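Local atomic coordinates of hydroxylase (Rhodococcus sp., PDB entry 2OR0), a protein that probably acts as a flavin-dependent hydroxylase of the acyl-CoA dehydrogenase family, using reduced flavin and molecular oxygen. Residues E118-E123 / T127-P132; W107-A112 / W163-A168; I329-R334 / G401-G406; M253-I258 / I336-Q341; G268-H273 / S296-S301. All blocks are in the same frame, centred on the assembly; numbering follows the deposited sequence. Where two conformers were deposited one is given.

Contact 1 of 5, residues E118-E123 / T127-P132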
# COMPACT_ATOMS: atom_id res chain seq x y z
N GLU A 118 11.69 -15.19 12.87
CA GLU A 118 11.92 -15.33 14.31
C GLU A 118 12.66 -14.10 14.85
O GLU A 118 12.31 -13.56 15.90
CB GLU A 118 12.69 -16.64 14.57
CG GLU A 118 12.96 -17.01 16.04
CD GLU A 118 11.71 -16.97 16.95
OE1 GLU A 118 10.60 -17.36 16.49
OE2 GLU A 118 11.84 -16.56 18.13
N GLU A 119 13.66 -13.62 14.12
CA GLU A 119 14.36 -12.38 14.52
C GLU A 119 13.41 -11.18 14.63
O GLU A 119 13.48 -10.39 15.59
CB GLU A 119 15.49 -12.07 13.54
CG GLU A 119 16.70 -12.97 13.70
CD GLU A 119 17.74 -12.77 12.62
OE1 GLU A 119 17.41 -12.21 11.55
OE2 GLU A 119 18.89 -13.19 12.83
N ILE A 120 12.51 -11.04 13.66
CA ILE A 120 11.60 -9.89 13.59
C ILE A 120 10.42 -10.00 14.56
O ILE A 120 10.12 -9.05 15.30
CB ILE A 120 11.13 -9.65 12.12
CG1 ILE A 120 12.37 -9.29 11.27
CG2 ILE A 120 10.01 -8.58 12.05
CD1 ILE A 120 12.14 -9.12 9.79
N TRP A 121 9.78 -11.17 14.59
CA TRP A 121 8.56 -11.34 15.38
C TRP A 121 8.72 -12.17 16.66
O TRP A 121 7.83 -12.18 17.51
CB TRP A 121 7.46 -11.98 14.52
CG TRP A 121 6.94 -11.13 13.41
CD1 TRP A 121 6.67 -9.78 13.45
CD2 TRP A 121 6.63 -11.57 12.08
NE1 TRP A 121 6.19 -9.36 12.22
CE2 TRP A 121 6.16 -10.44 11.37
CE3 TRP A 121 6.69 -12.80 11.43
CZ2 TRP A 121 5.75 -10.51 10.04
CZ3 TRP A 121 6.29 -12.88 10.11
CH2 TRP A 121 5.83 -11.73 9.43
N GLY A 122 9.85 -12.88 16.77
CA GLY A 122 10.15 -13.77 17.91
C GLY A 122 9.81 -13.21 19.29
O GLY A 122 9.09 -13.83 20.05
N GLU A 123 10.32 -12.02 19.60
CA GLU A 123 10.03 -11.42 20.90
C GLU A 123 8.74 -10.60 20.89
O GLU A 123 7.99 -10.60 21.88
CB GLU A 123 11.21 -10.55 21.36
CG GLU A 123 12.45 -11.35 21.72
CD GLU A 123 12.21 -12.22 22.96
OE1 GLU A 123 12.03 -11.65 24.06
OE2 GLU A 123 12.18 -13.48 22.82
N THR A 127 6.24 -5.97 15.88
CA THR A 127 7.39 -5.32 15.27
C THR A 127 7.07 -5.09 13.80
O THR A 127 6.67 -6.03 13.09
CB THR A 127 8.66 -6.21 15.39
OG1 THR A 127 8.95 -6.42 16.78
CG2 THR A 127 9.87 -5.56 14.73
N TRP A 128 7.24 -3.84 13.35
CA TRP A 128 6.94 -3.44 11.96
C TRP A 128 8.18 -3.34 11.08
O TRP A 128 9.27 -2.98 11.56
CB TRP A 128 6.23 -2.09 11.91
CG TRP A 128 4.90 -2.03 12.55
CD1 TRP A 128 4.17 -3.08 13.07
CD2 TRP A 128 4.08 -0.85 12.72
NE1 TRP A 128 2.98 -2.61 13.59
CE2 TRP A 128 2.89 -1.26 13.38
CE3 TRP A 128 4.25 0.50 12.39
CZ2 TRP A 128 1.86 -0.35 13.70
CZ3 TRP A 128 3.23 1.41 12.72
CH2 TRP A 128 2.05 0.97 13.36
N MSE A 129 7.98 -3.65 9.80
CA MSE A 129 8.98 -3.43 8.77
C MSE A 129 8.57 -2.26 7.87
O MSE A 129 7.39 -2.13 7.50
CB MSE A 129 9.18 -4.67 7.90
CG MSE A 129 9.70 -5.89 8.64
SE MSE A 129 9.31 -7.45 7.57
CE MSE A 129 7.58 -7.75 8.46
N ALA A 130 9.56 -1.43 7.52
CA ALA A 130 9.44 -0.34 6.54
C ALA A 130 9.91 -0.80 5.18
O ALA A 130 10.64 -1.79 5.05
CB ALA A 130 10.26 0.90 6.99
N SER A 131 9.45 -0.10 4.15
CA SER A 131 9.81 -0.26 2.76
C SER A 131 10.87 0.81 2.40
O SER A 131 11.38 1.52 3.27
CB SER A 131 8.54 -0.06 1.89
OG SER A 131 8.00 1.28 2.05
N PRO A 132 11.10 1.04 1.09
CA PRO A 132 10.58 0.54 -0.20
C PRO A 132 11.29 -0.64 -0.85
O PRO A 132 12.49 -0.85 -0.67
CB PRO A 132 10.75 1.75 -1.10
CG PRO A 132 12.08 2.32 -0.64
CD PRO A 132 12.10 2.12 0.87
O HOH W 1 5.07 -6.66 11.05
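Ile120 and Trp121, near the C-terminal end of helix 114-121, make a buried, mostly apolar contact with Thr127, just before strand 129-130, and with selenomethionine Met129 in it. Ile120 divides its work between two branches. Its CG2 meets the methyl CG2 of Thr127 at 4.0 Å, while CD1 reaches the SE atom of Met129, also at 4.0 Å. A beta-branched residue suits this place because it can touch two partners set apart along the chain. The side chain of Thr127 also presses on the backbone of Ile120, its CB 3.2 Å from Ile120 O. Such a turn back from a helix into a strand carries the chain from helical parts of the acyl-CoA dehydrogenase-like fold into its beta sheet, where strand 129-130 pairs with strand 163-170. Met129 bends at its thioether (chi3 -92°), which carries the methyl CE to 3.7 Å from CZ2 of Trp121, the two side chains crossing at about a right angle. CG2 of Ile120 lies over one face of the indole, toward the rim. A water lies in the indole plane at the pyrrole edge; it accepts from Trp121 NE1 at 3.1 Å and donates to Thr127 O at 2.7 Å, bridging the two groups. The hydroxyl of Thr127 turns instead to Asp124 O, in the connecting loop, and Leu109 and Trp163 pack around the same apolar cluster.

Contact 2 of 5, residues W107-A112 / W163-A168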
# COMPACT_ATOMS: atom_id res chain seq x y z
N TRP A 107 3.23 -10.33 4.87
CA TRP A 107 2.83 -11.29 3.87
C TRP A 107 4.06 -11.88 3.15
O TRP A 107 4.16 -13.10 2.99
CB TRP A 107 1.81 -10.66 2.89
CG TRP A 107 1.37 -11.63 1.85
CD1 TRP A 107 0.34 -12.55 1.94
CD2 TRP A 107 1.94 -11.78 0.54
NE1 TRP A 107 0.27 -13.26 0.77
CE2 TRP A 107 1.23 -12.83 -0.10
CE3 TRP A 107 2.99 -11.15 -0.15
CZ2 TRP A 107 1.54 -13.25 -1.39
CZ3 TRP A 107 3.29 -11.56 -1.43
CH2 TRP A 107 2.56 -12.59 -2.05
N GLU A 108 4.98 -11.01 2.73
CA GLU A 108 6.17 -11.50 2.05
C GLU A 108 7.13 -12.23 3.03
O GLU A 108 7.69 -13.25 2.68
CB GLU A 108 6.93 -10.39 1.33
CG GLU A 108 8.13 -10.93 0.55
CD GLU A 108 8.83 -9.89 -0.31
OE1 GLU A 108 8.29 -8.77 -0.46
OE2 GLU A 108 9.91 -10.18 -0.84
N LEU A 109 7.28 -11.71 4.25
CA LEU A 109 8.17 -12.33 5.22
C LEU A 109 7.70 -13.76 5.53
O LEU A 109 8.49 -14.59 5.95
CB LEU A 109 8.20 -11.54 6.50
CG LEU A 109 9.46 -11.75 7.34
CD1 LEU A 109 10.71 -11.11 6.66
CD2 LEU A 109 9.25 -11.24 8.76
N ALA A 110 6.40 -14.01 5.33
CA ALA A 110 5.83 -15.32 5.61
C ALA A 110 6.58 -16.38 4.85
O ALA A 110 6.72 -17.48 5.35
CB ALA A 110 4.34 -15.38 5.28
N PHE A 111 7.06 -16.04 3.66
CA PHE A 111 7.86 -16.97 2.88
C PHE A 111 9.35 -16.60 2.79
O PHE A 111 10.07 -17.09 1.92
CB PHE A 111 7.25 -17.30 1.49
CG PHE A 111 6.97 -16.09 0.60
CD1 PHE A 111 7.93 -15.63 -0.31
CD2 PHE A 111 5.72 -15.47 0.64
CE1 PHE A 111 7.66 -14.57 -1.15
CE2 PHE A 111 5.44 -14.37 -0.20
CZ PHE A 111 6.41 -13.92 -1.09
N ALA A 112 9.79 -15.74 3.71
CA ALA A 112 11.24 -15.55 3.94
C ALA A 112 11.74 -16.66 4.89
O ALA A 112 10.94 -17.34 5.56
CB ALA A 112 11.52 -14.16 4.53
N TRP A 163 12.68 -2.59 11.45
CA TRP A 163 13.38 -3.29 10.38
C TRP A 163 12.96 -2.66 9.05
O TRP A 163 11.91 -2.00 8.98
CB TRP A 163 13.02 -4.79 10.36
CG TRP A 163 13.48 -5.57 11.57
CD1 TRP A 163 12.92 -5.57 12.82
CD2 TRP A 163 14.60 -6.46 11.65
NE1 TRP A 163 13.62 -6.41 13.66
CE2 TRP A 163 14.66 -6.96 12.97
CE3 TRP A 163 15.57 -6.88 10.72
CZ2 TRP A 163 15.65 -7.86 13.40
CZ3 TRP A 163 16.54 -7.80 11.14
CH2 TRP A 163 16.57 -8.27 12.46
N ALA A 164 13.74 -2.87 8.00
CA ALA A 164 13.36 -2.41 6.66
C ALA A 164 13.51 -3.55 5.70
O ALA A 164 14.44 -4.34 5.82
CB ALA A 164 14.23 -1.26 6.22
N PHE A 165 12.59 -3.59 4.74
CA PHE A 165 12.59 -4.52 3.63
C PHE A 165 12.95 -3.70 2.39
O PHE A 165 12.13 -2.89 1.95
CB PHE A 165 11.17 -5.04 3.47
CG PHE A 165 11.06 -6.50 3.18
CD1 PHE A 165 9.96 -7.24 3.65
CD2 PHE A 165 12.04 -7.17 2.44
CE1 PHE A 165 9.84 -8.61 3.40
CE2 PHE A 165 11.91 -8.56 2.19
CZ PHE A 165 10.82 -9.26 2.68
N LEU A 166 14.12 -3.88 1.80
CA LEU A 166 14.55 -2.96 0.73
C LEU A 166 14.93 -3.70 -0.53
O LEU A 166 15.38 -4.84 -0.45
CB LEU A 166 15.76 -2.13 1.19
CG LEU A 166 15.62 -1.37 2.50
CD1 LEU A 166 17.01 -0.93 3.04
CD2 LEU A 166 14.63 -0.17 2.32
N GLY A 167 14.78 -3.05 -1.68
CA GLY A 167 15.26 -3.63 -2.93
C GLY A 167 16.71 -3.26 -3.19
O GLY A 167 17.17 -2.19 -2.79
N ALA A 168 17.44 -4.14 -3.86
CA ALA A 168 18.81 -3.84 -4.23
C ALA A 168 19.19 -4.60 -5.47
O ALA A 168 18.70 -5.72 -5.71
CB ALA A 168 19.75 -4.19 -3.09
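Glu108 lays its side chain over the outer end of the ring of Phe165, and this van der Waals packing makes most of the contact between helix 105-109 and strand 163-170. A chi1 of -177° sends CG toward the ring, and a straight chi2 carries the chain past its outer end. Glu108 CD comes to 3.6 Å from Phe165 CZ, OE1 stands over one face toward the rim, and the carboxylate plane is tilted by 31° from that of the ring. The apolar part is smaller: CD1 of Leu109 approaches CE1 of Phe165 at 4.2 Å, while the backbone N of Leu109 lies at the ring edge, near its plane.

Polar bonds hold the helical side in shape. A type I turn, closed by Ala112 N to Leu109 O at 2.8 Å, follows the helix, and Phe111 N bonds Glu108 O at 3.0 Å, its ring over that oxygen.

No hydrogen bond joins the two segments, and an aromatic face offers a carboxylate little electrostatic support. The buried acid finds its polar partners elsewhere: OE2 is bonded to His184 ND1 on the adjacent strand 182-188, and OE1 weakly to Tyr133 OH, while Phe165 probably helps to restrict where the carboxylate can lie.

Contact 3 of 5, residues I329-R334 / G401-G406. With ACT (acetate ion), chain E.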
# COMPACT_ATOMS: atom_id res chain seq x y z
N ILE A 329 -2.34 -19.60 -11.53
CA ILE A 329 -2.62 -18.26 -12.09
C ILE A 329 -1.62 -17.90 -13.21
O ILE A 329 -0.42 -17.84 -12.98
CB ILE A 329 -2.71 -17.16 -10.98
CG1 ILE A 329 -3.83 -17.49 -9.99
CG2 ILE A 329 -2.93 -15.75 -11.63
CD1 ILE A 329 -3.63 -16.87 -8.66
N THR A 330 -2.14 -17.66 -14.42
CA THR A 330 -1.29 -17.40 -15.58
C THR A 330 -0.73 -15.97 -15.63
O THR A 330 -1.25 -15.08 -14.96
CB THR A 330 -2.00 -17.70 -16.90
OG1 THR A 330 -2.99 -16.70 -17.16
CG2 THR A 330 -2.63 -19.09 -16.87
N PHE A 331 0.31 -15.78 -16.45
CA PHE A 331 0.93 -14.47 -16.68
C PHE A 331 -0.13 -13.48 -17.18
O PHE A 331 -0.23 -12.41 -16.61
CB PHE A 331 2.12 -14.57 -17.66
CG PHE A 331 2.74 -13.23 -18.01
CD1 PHE A 331 3.75 -12.70 -17.23
CD2 PHE A 331 2.30 -12.51 -19.10
CE1 PHE A 331 4.33 -11.45 -17.55
CE2 PHE A 331 2.87 -11.25 -19.42
CZ PHE A 331 3.88 -10.74 -18.64
N GLU A 332 -0.92 -13.88 -18.19
CA GLU A 332 -2.04 -13.06 -18.72
C GLU A 332 -3.03 -12.65 -17.63
O GLU A 332 -3.42 -11.49 -17.56
CB GLU A 332 -2.78 -13.76 -19.87
CG GLU A 332 -3.93 -12.89 -20.51
CD GLU A 332 -4.68 -13.56 -21.69
OE1 GLU A 332 -4.13 -14.50 -22.32
OE2 GLU A 332 -5.82 -13.15 -21.99
N GLU A 333 -3.40 -13.59 -16.77
CA GLU A 333 -4.26 -13.30 -15.65
C GLU A 333 -3.62 -12.29 -14.71
O GLU A 333 -4.29 -11.37 -14.24
CB GLU A 333 -4.62 -14.59 -14.89
CG GLU A 333 -5.64 -15.46 -15.62
CD GLU A 333 -5.94 -16.80 -14.91
OE1 GLU A 333 -5.09 -17.31 -14.15
OE2 GLU A 333 -7.05 -17.34 -15.13
N ARG A 334 -2.34 -12.47 -14.42
CA ARG A 334 -1.64 -11.52 -13.57
C ARG A 334 -1.57 -10.11 -14.19
O ARG A 334 -1.70 -9.12 -13.47
CB ARG A 334 -0.25 -12.05 -13.21
CG ARG A 334 -0.26 -13.03 -12.02
CD ARG A 334 0.80 -14.15 -12.20
NE ARG A 334 2.15 -13.62 -12.37
CZ ARG A 334 3.12 -14.21 -13.08
NH1 ARG A 334 2.87 -15.35 -13.70
NH2 ARG A 334 4.32 -13.65 -13.16
N GLY A 401 -2.43 -12.40 -28.16
CA GLY A 401 -1.63 -13.59 -28.39
C GLY A 401 -0.12 -13.39 -28.35
O GLY A 401 0.63 -14.36 -28.56
N GLY A 402 0.32 -12.16 -28.07
CA GLY A 402 1.74 -11.81 -28.06
C GLY A 402 2.38 -12.08 -26.72
O GLY A 402 1.69 -12.37 -25.75
N GLU A 403 3.70 -11.99 -26.66
CA GLU A 403 4.41 -12.15 -25.39
C GLU A 403 5.26 -10.93 -25.08
O GLU A 403 6.18 -10.59 -25.84
CB GLU A 403 5.24 -13.46 -25.31
CG GLU A 403 4.52 -14.63 -24.56
CD GLU A 403 4.55 -14.50 -23.01
OE1 GLU A 403 5.63 -14.74 -22.42
OE2 GLU A 403 3.52 -14.21 -22.38
N PRO A 404 4.91 -10.22 -23.99
CA PRO A 404 5.73 -9.17 -23.43
C PRO A 404 7.13 -9.69 -23.16
O PRO A 404 7.30 -10.78 -22.60
CB PRO A 404 5.03 -8.85 -22.11
CG PRO A 404 3.64 -9.15 -22.37
CD PRO A 404 3.65 -10.37 -23.24
N GLN A 405 8.12 -8.89 -23.55
CA GLN A 405 9.53 -9.25 -23.39
C GLN A 405 10.24 -8.31 -22.43
O GLN A 405 9.93 -7.11 -22.38
CB GLN A 405 10.24 -9.20 -24.76
CG GLN A 405 9.67 -10.20 -25.76
CD GLN A 405 9.97 -11.65 -25.38
OE1 GLN A 405 9.14 -12.35 -24.78
NE2 GLN A 405 11.19 -12.10 -25.71
N GLY A 406 11.17 -8.88 -21.67
CA GLY A 406 12.11 -8.08 -20.89
C GLY A 406 11.44 -7.20 -19.85
O GLY A 406 10.76 -7.71 -18.95
C ACT E . 6.68 -14.83 -15.67
O ACT E . 6.20 -15.41 -16.67
OXT ACT E . 6.35 -15.31 -14.57
CH3 ACT E . 7.59 -13.63 -15.78
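Phe331 turns a ring edge to Pro404, with CE2 3.7 Å from the proline CG, and the two run alongside in opposite senses. A flat ring and a compact, restricted proline suit this junction of helix start and irregular loop. Alongside, Glu403 OE2 comes to 3.9 Å from Phe331 CD2, its carboxylate turned 76° from the ring. An acetate, probably from the crystallisation liquor, lies beside the other ortho carbon, its O 3.7 Å from Phe331 CD1. Arg334 holds that ion by an in-plane edge bond, NH2 to OXT at 3.0 Å and nearly straight (168°).

Arg409 connects these groups from outside: it makes a cation-pi contact with Phe331, a salt bridge with Glu403 and hydrogen bonds with Pro404 O and the acetate. Phe331 itself is set by the helix start, where Thr330 and Glu333 form a capping box: Glu333 N bonds Thr330 OG1 at 3.2 Å and Thr330 N bonds Glu333 OE1 at 3.0 Å. On the other side, Gly401 takes the positive phi of a Schellman motif.

The contact thus sets the N-terminus of helix 331-356 against the loop that follows helix 389-399, whose Thr398 touches both Phe331 and Pro404, while Ile329 packs on helix 292-324.

Contact 4 of 5, residues M253-I258 / I336-Q341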
# COMPACT_ATOMS: atom_id res chain seq x y z
N MSE A 253 -0.75 -8.92 -4.49
CA MSE A 253 -0.81 -8.57 -3.06
C MSE A 253 -0.10 -7.24 -2.71
O MSE A 253 -0.56 -6.48 -1.84
CB MSE A 253 -0.21 -9.72 -2.21
CG MSE A 253 -1.01 -11.04 -2.29
SE MSE A 253 -2.85 -10.80 -1.65
CE MSE A 253 -2.58 -10.18 0.10
N PHE A 254 1.05 -7.01 -3.35
CA PHE A 254 1.85 -5.83 -3.01
C PHE A 254 1.08 -4.56 -3.41
O PHE A 254 0.82 -3.73 -2.56
CB PHE A 254 3.29 -5.92 -3.59
CG PHE A 254 4.02 -4.59 -3.70
CD1 PHE A 254 4.24 -3.79 -2.58
CD2 PHE A 254 4.50 -4.15 -4.93
CE1 PHE A 254 4.89 -2.56 -2.71
CE2 PHE A 254 5.17 -2.93 -5.06
CZ PHE A 254 5.36 -2.15 -3.95
N PRO A 255 0.66 -4.41 -4.68
CA PRO A 255 -0.15 -3.24 -5.03
C PRO A 255 -1.56 -3.16 -4.40
O PRO A 255 -2.18 -2.10 -4.47
CB PRO A 255 -0.27 -3.34 -6.53
CG PRO A 255 0.85 -4.19 -6.96
CD PRO A 255 0.96 -5.22 -5.87
N LEU A 256 -2.04 -4.25 -3.77
CA LEU A 256 -3.43 -4.31 -3.29
C LEU A 256 -3.64 -3.35 -2.14
O LEU A 256 -4.62 -2.59 -2.11
CB LEU A 256 -3.82 -5.75 -2.86
CG LEU A 256 -5.22 -5.98 -2.25
CD1 LEU A 256 -6.31 -5.78 -3.32
CD2 LEU A 256 -5.33 -7.39 -1.62
N GLY A 257 -2.72 -3.38 -1.18
CA GLY A 257 -2.78 -2.46 -0.05
C GLY A 257 -2.68 -1.00 -0.45
O GLY A 257 -3.35 -0.13 0.13
N ILE A 258 -1.83 -0.74 -1.44
CA ILE A 258 -1.54 0.62 -1.88
C ILE A 258 -2.77 1.23 -2.61
O ILE A 258 -3.20 2.32 -2.30
CB ILE A 258 -0.28 0.63 -2.81
CG1 ILE A 258 1.00 0.46 -1.96
CG2 ILE A 258 -0.21 1.89 -3.61
CD1 ILE A 258 2.21 0.08 -2.77
N ILE A 336 -3.60 -8.78 -16.47
CA ILE A 336 -4.94 -8.22 -16.48
C ILE A 336 -5.30 -7.75 -15.10
O ILE A 336 -5.87 -6.68 -14.95
CB ILE A 336 -6.00 -9.20 -17.06
CG1 ILE A 336 -5.74 -9.36 -18.57
CG2 ILE A 336 -7.46 -8.65 -16.83
CD1 ILE A 336 -6.65 -10.40 -19.28
N GLY A 337 -4.95 -8.52 -14.07
CA GLY A 337 -5.16 -8.06 -12.72
C GLY A 337 -4.42 -6.76 -12.35
O GLY A 337 -4.93 -5.93 -11.56
N ARG A 338 -3.19 -6.61 -12.85
CA ARG A 338 -2.42 -5.38 -12.62
C ARG A 338 -3.11 -4.23 -13.34
O ARG A 338 -3.24 -3.17 -12.79
CB ARG A 338 -0.96 -5.52 -13.07
CG ARG A 338 -0.07 -6.12 -11.98
CD ARG A 338 0.44 -5.03 -11.03
NE ARG A 338 1.44 -4.22 -11.71
CZ ARG A 338 1.62 -2.91 -11.54
NH1 ARG A 338 0.85 -2.21 -10.72
NH2 ARG A 338 2.60 -2.30 -12.22
N ARG A 339 -3.55 -4.48 -14.56
CA ARG A 339 -4.26 -3.48 -15.34
C ARG A 339 -5.49 -2.95 -14.59
O ARG A 339 -5.72 -1.73 -14.50
CB ARG A 339 -4.68 -4.10 -16.68
CG ARG A 339 -5.48 -3.14 -17.53
CD ARG A 339 -5.72 -3.68 -18.93
NE ARG A 339 -6.67 -4.79 -18.93
CZ ARG A 339 -6.76 -5.70 -19.91
NH1 ARG A 339 -5.95 -5.64 -20.95
NH2 ARG A 339 -7.67 -6.65 -19.85
N THR A 340 -6.29 -3.87 -14.06
CA THR A 340 -7.49 -3.51 -13.29
C THR A 340 -7.16 -2.69 -12.07
O THR A 340 -7.82 -1.71 -11.77
CB THR A 340 -8.26 -4.81 -12.91
OG1 THR A 340 -8.92 -5.26 -14.08
CG2 THR A 340 -9.30 -4.59 -11.81
N GLN A 341 -6.09 -3.07 -11.39
CA GLN A 341 -5.68 -2.43 -10.17
C GLN A 341 -5.20 -0.99 -10.44
O GLN A 341 -5.55 -0.05 -9.71
CB GLN A 341 -4.58 -3.30 -9.52
CG GLN A 341 -3.81 -2.64 -8.37
CD GLN A 341 -2.48 -2.07 -8.89
OE1 GLN A 341 -1.74 -2.76 -9.60
NE2 GLN A 341 -2.19 -0.82 -8.55
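Pro255 rests on the flat amide of Gln341: its CB stands over one face, 3.5 Å from CD and equally 3.5 Å from OE1, and the two side chains cross at about a right angle. The edges of the amide are used for polar bonds. At the oxygen, Arg338 NH1 donates to Gln341 OE1 over 2.9 Å; the donor lies in the carbonyl plane on a lone pair (C=O...N angle 131°), and the oxygen lies close to the guanidinium plane. Gln341 NE2 also lies in that plane, at the guanidinium edge. At the nitrogen, NE2 bonds Thr259 OG1, one turn beyond Pro255, and Val385 O. With both edges bonded the amide is held against rotation, and its face is presented to the proline.

Gln341 reaches across because CG is trans to the backbone N (chi1 168°) and the chain then bends at chi2. Arg338 adds a lesser apolar touch, its CD 4.2 Å from CG of Pro255. Its NH1 has a second acceptor in Val385 O, so the arginine ties the loop carrying Val385 to helix 331-356.

Proline lacks the N-H that would bond back to the preceding turn, and helix 250-277 is kinked here; the proline ring is turned toward the neighbouring helix. Helix 331-356 packing beside helix 250-277 in this way is consistent with the alpha-helical C-terminal domain of the acyl-CoA dehydrogenase family.

Contact 5 of 5, residues G268-H273 / S296-S301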
# COMPACT_ATOMS: atom_id res chain seq x y z
N GLY A 268 -13.19 8.60 1.81
CA GLY A 268 -13.09 9.67 2.80
C GLY A 268 -13.39 11.07 2.26
O GLY A 268 -14.12 11.82 2.89
N ALA A 269 -12.82 11.43 1.10
CA ALA A 269 -13.06 12.73 0.46
C ALA A 269 -14.54 12.91 0.12
O ALA A 269 -15.14 13.97 0.40
CB ALA A 269 -12.23 12.85 -0.83
N LEU A 270 -15.12 11.87 -0.49
CA LEU A 270 -16.54 11.82 -0.83
C LEU A 270 -17.38 12.00 0.43
O LEU A 270 -18.29 12.84 0.44
CB LEU A 270 -16.90 10.50 -1.52
CG LEU A 270 -18.38 10.20 -1.83
CD1 LEU A 270 -18.95 11.14 -2.91
CD2 LEU A 270 -18.53 8.77 -2.31
N ALA A 271 -17.07 11.25 1.48
CA ALA A 271 -17.81 11.39 2.76
C ALA A 271 -17.73 12.82 3.29
O ALA A 271 -18.75 13.41 3.68
CB ALA A 271 -17.29 10.40 3.81
N CYS A 272 -16.52 13.39 3.32
CA CYS A 272 -16.34 14.80 3.68
C CYS A 272 -17.17 15.74 2.80
O CYS A 272 -17.77 16.68 3.30
CB CYS A 272 -14.86 15.18 3.56
SG CYS A 272 -13.82 14.48 4.85
N HIS A 273 -17.15 15.52 1.50
CA HIS A 273 -17.87 16.37 0.57
C HIS A 273 -19.38 16.33 0.90
O HIS A 273 -20.03 17.37 0.99
CB HIS A 273 -17.61 15.88 -0.85
CG HIS A 273 -18.20 16.75 -1.91
ND1 HIS A 273 -17.97 18.11 -1.98
CD2 HIS A 273 -18.98 16.45 -2.97
CE1 HIS A 273 -18.59 18.61 -3.03
NE2 HIS A 273 -19.22 17.62 -3.65
N SER A 296 -26.09 15.59 -9.15
CA SER A 296 -25.89 14.52 -10.14
C SER A 296 -24.40 14.22 -10.34
O SER A 296 -24.03 13.06 -10.53
CB SER A 296 -26.57 14.82 -11.45
OG SER A 296 -26.10 16.01 -12.02
N ALA A 297 -23.56 15.25 -10.22
CA ALA A 297 -22.11 15.05 -10.30
C ALA A 297 -21.58 14.25 -9.12
O ALA A 297 -20.69 13.45 -9.29
CB ALA A 297 -21.38 16.37 -10.42
N ILE A 298 -22.14 14.45 -7.93
CA ILE A 298 -21.81 13.58 -6.77
C ILE A 298 -22.14 12.11 -7.03
O ILE A 298 -21.34 11.22 -6.69
CB ILE A 298 -22.47 14.04 -5.42
CG1 ILE A 298 -21.91 15.39 -4.98
CG2 ILE A 298 -22.26 12.95 -4.30
CD1 ILE A 298 -22.71 16.07 -3.82
N GLY A 299 -23.33 11.85 -7.58
CA GLY A 299 -23.71 10.48 -7.97
C GLY A 299 -22.72 9.88 -8.97
O GLY A 299 -22.29 8.74 -8.81
N GLU A 300 -22.33 10.65 -9.98
CA GLU A 300 -21.41 10.16 -10.98
C GLU A 300 -20.09 9.75 -10.35
O GLU A 300 -19.57 8.68 -10.64
CB GLU A 300 -21.14 11.22 -12.05
CG GLU A 300 -22.34 11.60 -12.88
CD GLU A 300 -22.07 12.78 -13.84
OE1 GLU A 300 -21.06 13.52 -13.65
OE2 GLU A 300 -22.90 12.99 -14.76
N SER A 301 -19.55 10.61 -9.49
CA SER A 301 -18.27 10.33 -8.83
C SER A 301 -18.34 9.15 -7.88
O SER A 301 -17.43 8.32 -7.87
CB SER A 301 -17.74 11.57 -8.08
OG SER A 301 -17.34 12.54 -9.03
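Ile298 points between two side chains one helical turn apart, Leu270 and His273, and crosses both at an oblique angle. Toward the histidine it offers its longer branch. CG1 lies near the imidazole plane, at the ring edge, 3.7 Å from both His273 CD2 and His273 NE2, and the terminal CD1 lies 3.8 Å from His273 NE2. Toward the leucine it offers the other branch, its methyl CG2 standing 4.0 Å from Leu270 CD1.

The torsions explain this division. In Ile298, chi1 of -66° turns CG1 toward the histidine and CG2 toward the leucine. His273, whose CB already points at the other helix, adopts chi1 -175°, which brings the CD2-NE2 edge of its ring to Ile298. The CA-CB bond of Leu270 is not aimed at the partner, and it is the delta methyl that closes the distance.

No hydrogen bond passes between the segments. Beta-branched isoleucine suits its place by giving one branch to each partner, and the CD2 side of the histidine ring accepts an aliphatic neighbour. Ile355 of helix 331-356 touches both Leu270 and His273, and Ser301 OG bonds Ala351 O, so a third helix joins the packing. Consecutive, antiparallel helices 250-277 and 292-324 meeting largely through aliphatic groups and a ring edge, with a third beside them, are consistent with the helical bundle of an acyl-CoA dehydrogenase C-terminal domain.

Contacts 1 and 2 form one continuous region, their centres 9 Å apart: strands 129-130 and 163-170 are neighbours in the sheet, joined where Ala130 O meets Phe165 N at 2.7 Å, and Leu109 CD2 packs on Trp121 CH2 at 3.5 Å. Contact 4 meets this region through Trp107 CZ2 and Met253 CG, 3.5 Å apart, and so links the sheet side to the helical bundle. It shares helix 331-356 with contact 3, 15 Å away between centres, and helix 250-277 with contact 5, 24 Å away. Contact 5 lies across the chain's centre from contacts 1 and 2. The acetate belongs to contact 3 alone and gives no evidence of a substrate site.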